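Maltose operon transcriptional repressor (Staphylococcus aureus subsp. aureus Mu50, PDB 3HCW) probably represses transcription of the maltose operon, as a LacI-type regulator whose C-terminal part has the fold of the periplasmic sugar-binding proteins. Local coordinates at residues V175-N178 against Y179-L183; V60-M63 against I64-M68. All blocks are in the same frame, centred on the assembly; numbering follows the deposited sequence.

Contact 1 of 2, residues V175-N178 against Y179-L183; sequences VILN and YMQNL
The carbonyl oxygen Asn178 O is gripped twice by Asn182, one turn further along the helix. The backbone Asn182 N donates to Asn178 O at 3.2 Å. The side-chain amide nitrogen Asn182 ND2 donates to the same oxygen, also at 3.2 Å, with an N-H...O angle of 166°. The two donors come from opposite faces of the carbonyl plane. ND2 sits 36° above that plane, so it does not use a lone pair, yet the oxygen lies close to the plane of the Asn182 amide. The side chain thus folds back on its own helix, and this bond helps to set the rotation of its amide. The side chains of Asn178 and Asn182 lie alongside each other, with their amide planes steeply inclined. The backbone bonds are the i to i+4 ladder of an alpha-helix, and the shortest joins Gln181 N to Leu177 O at 2.8 Å. The Gln181 side chain crosses that of Leu177 at an angle, its NE2 against the branch carbon CG and 3.6 Å from Leu177 CD1. On another side of the helix Val175 and Tyr179 point the same way. With chi1 at -174°, Val175 CG1 lies beside its own carbonyl carbon, on the way to the next turn, and meets Tyr179 CE2 at 3.7 Å. The ring also leans obliquely on Val175 O. Ile176 CG2 and Met180 CG pack loosely, 4.3 Å apart, on the buried side. That side of helix 173-187 rests on helix 201-213 through Ile207, Val210 and Leu211, while Val175 and Tyr179 touch Thr169 of strand 163-169, at the edge of the sheet within this chain.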
loop_
_atom_site.group_PDB
_atom_site.type_symbol
_atom_site.label_atom_id
_atom_site.label_comp_id
_atom_site.label_asym_id
_atom_site.label_seq_id
_atom_site.Cartn_x
_atom_site.Cartn_y
_atom_site.Cartn_z
ATOM N N VAL A 175 0.812 19.443 -11.616
ATOM C CA VAL A 175 1.193 19.058 -12.978
ATOM C C VAL A 175 0.103 18.239 -13.671
ATOM O O VAL A 175 -0.244 18.542 -14.817
ATOM C CB VAL A 175 2.567 18.340 -13.019
ATOM C CG1 VAL A 175 2.994 18.077 -14.452
ATOM C CG2 VAL A 175 3.622 19.192 -12.343
ATOM N N ILE A 176 -0.436 17.233 -12.975
ATOM C CA ILE A 176 -1.551 16.420 -13.482
ATOM C C ILE A 176 -2.761 17.310 -13.770
ATOM O O ILE A 176 -3.349 17.227 -14.856
ATOM C CB ILE A 176 -2.013 15.303 -12.483
ATOM C CG1 ILE A 176 -0.843 14.447 -11.957
ATOM C CG2 ILE A 176 -3.132 14.452 -13.100
ATOM C CD1 ILE A 176 -0.377 13.349 -12.853
ATOM N N LEU A 177 -3.106 18.161 -12.798
ATOM C CA LEU A 177 -4.209 19.119 -12.917
ATOM C C LEU A 177 -4.127 19.956 -14.182
ATOM O O LEU A 177 -5.133 20.116 -14.871
ATOM C CB LEU A 177 -4.309 20.034 -11.678
ATOM C CG LEU A 177 -5.364 21.160 -11.636
ATOM C CD1 LEU A 177 -6.816 20.662 -11.853
ATOM C CD2 LEU A 177 -5.264 21.961 -10.332
ATOM N N ASN A 178 -2.935 20.460 -14.498
ATOM C CA ASN A 178 -2.745 21.278 -15.695
ATOM C C ASN A 178 -3.018 20.493 -16.977
ATOM O O ASN A 178 -3.670 20.999 -17.891
ATOM C CB ASN A 178 -1.340 21.885 -15.723
ATOM C CG ASN A 178 -1.043 22.600 -17.026
ATOM O OD1 ASN A 178 -1.578 23.678 -17.290
ATOM N ND2 ASN A 178 -0.199 21.996 -17.856
ATOM N N TYR A 179 -2.522 19.255 -17.028
ATOM C CA TYR A 179 -2.769 18.370 -18.165
ATOM C C TYR A 179 -4.254 18.032 -18.339
ATOM O O TYR A 179 -4.741 18.010 -19.461
ATOM C CB TYR A 179 -1.944 17.080 -18.060
ATOM C CG TYR A 179 -0.479 17.242 -18.377
ATOM C CD1 TYR A 179 -0.057 17.788 -19.593
ATOM C CD2 TYR A 179 0.492 16.833 -17.471
ATOM C CE1 TYR A 179 1.296 17.940 -19.881
ATOM C CE2 TYR A 179 1.847 16.970 -17.755
ATOM C CZ TYR A 179 2.241 17.527 -18.955
ATOM O OH TYR A 179 3.586 17.662 -19.227
ATOM N N MET A 180 -4.964 17.774 -17.241
ATOM C CA MET A 180 -6.386 17.445 -17.336
ATOM C C MET A 180 -7.252 18.676 -17.579
ATOM O O MET A 180 -8.296 18.559 -18.208
ATOM C CB MET A 180 -6.891 16.640 -16.120
ATOM C CG MET A 180 -6.307 15.216 -15.944
ATOM S SD MET A 180 -6.579 14.081 -17.323
ATOM C CE MET A 180 -4.996 14.157 -18.169
ATOM N N GLN A 181 -6.819 19.844 -17.092
ATOM C CA GLN A 181 -7.474 21.130 -17.416
ATOM C C GLN A 181 -7.515 21.388 -18.917
ATOM O O GLN A 181 -8.557 21.779 -19.457
ATOM C CB GLN A 181 -6.787 22.307 -16.719
ATOM C CG GLN A 181 -7.333 22.615 -15.336
ATOM C CD GLN A 181 -6.463 23.584 -14.546
ATOM O OE1 GLN A 181 -5.371 23.978 -14.987
ATOM N NE2 GLN A 181 -6.950 23.978 -13.365
ATOM N N ASN A 182 -6.382 21.152 -19.582
ATOM C CA ASN A 182 -6.285 21.208 -21.045
ATOM C C ASN A 182 -7.281 20.336 -21.805
ATOM O O ASN A 182 -7.683 20.684 -22.916
ATOM C CB ASN A 182 -4.878 20.821 -21.484
ATOM C CG ASN A 182 -3.994 22.015 -21.707
ATOM O OD1 ASN A 182 -3.805 22.444 -22.841
ATOM N ND2 ASN A 182 -3.457 22.573 -20.626
ATOM N N LEU A 183 -7.670 19.208 -21.208
ATOM C CA LEU A 183 -8.526 18.230 -21.875
ATOM C C LEU A 183 -9.972 18.343 -21.431
ATOM O O LEU A 183 -10.845 17.706 -22.006
ATOM C CB LEU A 183 -8.020 16.810 -21.596
ATOM C CG LEU A 183 -6.679 16.402 -22.210
ATOM C CD1 LEU A 183 -6.243 15.036 -21.689
ATOM C CD2 LEU A 183 -6.746 16.418 -23.734
#

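Contact 2 of 2, residues V60-M63 against I64-M68; sequences VYKM and IKQRM
Helix 53-65 ends here in a Schellman motif: Met68 N donates to Met63 O at 3.0 Å, and inside that loop Arg67 N donates to Ile64 O. Arg67, with positive phi (50°), is the C-prime residue. Gln66 is the first residue to leave helical angles, and the positive phi of Arg67 completes the turn. Before the cap the i to i+4 bonds continue, and the one from Lys65 N to Tyr61 O is almost straight, at 174°. Three pairs of side chains one turn apart line the last turn. On the inner side Val60 and Ile64 meet at an angle, with Val60 CG1 4.0 Å from Ile64 CD1. Ile64 CG1 lies beside its own backbone N (chi1 -38°), which brings it against Val60 O. Both side chains face Leu87 of helix 82-89 and Phe72 of strand 71-74, and Met63 also touches Phe72. This buried seam seats the end of the helix on the neighbouring strand and helix. Further round the helix Tyr61 and Lys65 run alongside each other. The aliphatic part of the lysine follows the ring and the hydroxyl of the tyrosine, Lys65 CG lying 3.7 Å from Tyr61 CE2 in an oblique approach. Lys62 and Gln66 also point the same way. The Gln66 chain is extended beyond CG and runs beside Lys62, with OE1 3.5 Å from the methylene carbon Lys62 CG.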
loop_
_atom_site.group_PDB
_atom_site.type_symbol
_atom_site.label_atom_id
_atom_site.label_comp_id
_atom_site.label_asym_id
_atom_site.label_seq_id
_atom_site.Cartn_x
_atom_site.Cartn_y
_atom_site.Cartn_z
ATOM N N VAL A 60 25.118 -0.615 -3.318
ATOM C CA VAL A 60 25.225 -1.948 -3.903
ATOM C C VAL A 60 26.695 -2.359 -3.958
ATOM O O VAL A 60 27.021 -3.509 -3.668
ATOM C CB VAL A 60 24.539 -2.050 -5.290
ATOM C CG1 VAL A 60 24.963 -3.325 -6.034
ATOM C CG2 VAL A 60 23.016 -2.001 -5.133
ATOM N N TYR A 61 27.576 -1.413 -4.290
ATOM C CA TYR A 61 29.022 -1.673 -4.300
ATOM C C TYR A 61 29.556 -2.057 -2.917
ATOM O O TYR A 61 30.451 -2.898 -2.813
ATOM C CB TYR A 61 29.820 -0.491 -4.864
ATOM C CG TYR A 61 31.292 -0.790 -5.040
ATOM C CD1 TYR A 61 31.740 -1.590 -6.089
ATOM C CD2 TYR A 61 32.238 -0.283 -4.147
ATOM C CE1 TYR A 61 33.091 -1.875 -6.252
ATOM C CE2 TYR A 61 33.587 -0.565 -4.299
ATOM C CZ TYR A 61 34.009 -1.358 -5.355
ATOM O OH TYR A 61 35.349 -1.638 -5.513
ATOM N N LYS A 62 29.003 -1.431 -1.878
ATOM C CA LYS A 62 29.292 -1.794 -0.493
ATOM C C LYS A 62 28.933 -3.259 -0.247
ATOM O O LYS A 62 29.766 -4.014 0.251
ATOM C CB LYS A 62 28.553 -0.872 0.482
ATOM C CG LYS A 62 28.945 -1.052 1.953
ATOM C CD LYS A 62 28.671 0.209 2.786
ATOM C CE LYS A 62 27.182 0.537 2.899
ATOM N NZ LYS A 62 26.445 -0.413 3.783
ATOM N N MET A 63 27.719 -3.658 -0.640
ATOM C CA MET A 63 27.282 -5.063 -0.568
ATOM C C MET A 63 28.187 -6.056 -1.323
ATOM O O MET A 63 28.339 -7.199 -0.885
ATOM C CB MET A 63 25.827 -5.211 -1.024
ATOM C CG MET A 63 24.822 -4.481 -0.142
ATOM S SD MET A 63 23.229 -4.169 -0.938
ATOM C CE MET A 63 22.431 -5.754 -0.719
ATOM N N ILE A 64 28.785 -5.624 -2.439
ATOM C CA ILE A 64 29.753 -6.462 -3.171
ATOM C C ILE A 64 31.048 -6.595 -2.374
ATOM O O ILE A 64 31.470 -7.707 -2.033
ATOM C CB ILE A 64 30.177 -5.897 -4.579
ATOM C CG1 ILE A 64 29.029 -5.223 -5.354
ATOM C CG2 ILE A 64 30.902 -6.980 -5.407
ATOM C CD1 ILE A 64 27.871 -6.096 -5.746
ATOM N N LYS A 65 31.660 -5.440 -2.105
ATOM C CA LYS A 65 32.986 -5.332 -1.500
ATOM C C LYS A 65 33.073 -5.908 -0.085
ATOM O O LYS A 65 34.039 -6.601 0.247
ATOM C CB LYS A 65 33.439 -3.873 -1.512
ATOM C CG LYS A 65 34.628 -3.593 -2.400
ATOM C CD LYS A 65 35.880 -3.422 -1.553
ATOM C CE LYS A 65 36.992 -2.755 -2.342
ATOM N NZ LYS A 65 37.824 -1.875 -1.475
ATOM N N GLN A 66 32.052 -5.638 0.728
ATOM C CA GLN A 66 31.958 -6.195 2.073
ATOM C C GLN A 66 31.437 -7.634 2.080
ATOM O O GLN A 66 31.176 -8.187 3.147
ATOM C CB GLN A 66 31.072 -5.322 2.959
ATOM C CG GLN A 66 31.743 -4.088 3.519
ATOM C CD GLN A 66 30.901 -3.390 4.573
ATOM O OE1 GLN A 66 29.675 -3.341 4.478
ATOM N NE2 GLN A 66 31.562 -2.842 5.586
ATOM N N ARG A 67 31.286 -8.219 0.887
ATOM C CA ARG A 67 30.851 -9.610 0.678
ATOM C C ARG A 67 29.577 -9.972 1.452
ATOM O O ARG A 67 29.482 -11.054 2.030
ATOM C CB ARG A 67 31.981 -10.600 1.008
ATOM C CG ARG A 67 33.381 -10.176 0.571
ATOM C CD ARG A 67 33.815 -10.858 -0.705
ATOM N NE ARG A 67 35.171 -11.391 -0.574
ATOM C CZ ARG A 67 36.280 -10.752 -0.944
ATOM N NH1 ARG A 67 36.218 -9.539 -1.485
ATOM N NH2 ARG A 67 37.460 -11.333 -0.773
ATOM N N MET A 68 28.605 -9.063 1.453
ATOM C CA MET A 68 27.437 -9.174 2.334
ATOM C C MET A 68 26.355 -10.142 1.862
ATOM O O MET A 68 25.565 -10.628 2.669
ATOM C CB MET A 68 26.828 -7.797 2.600
ATOM C CG MET A 68 27.757 -6.820 3.338
ATOM S SD MET A 68 28.513 -7.470 4.860
ATOM C CE MET A 68 27.047 -7.676 5.872
#

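From the N terminus, contact 2 comes first, at the C-terminal end of helix 53-65. Its Schellman turn closes a short loop of backbone just before strand 71-74. Contact 1 follows more than a hundred residues later, inside helix 173-187, which follows strand 163-169 and precedes strand 194-198 along the chain. Its bonds close single helical turns only, and it closes no larger loop. The two are in series: neither nests in the other, and they do not cross. The centres of contact 1 and contact 2 lie about 44 Å apart. Contact 2 ties its helix to strand 71-74 and helix 82-89, whereas contact 1 belongs to a helix packed on helix 201-213 and strands 133-139 and 163-169.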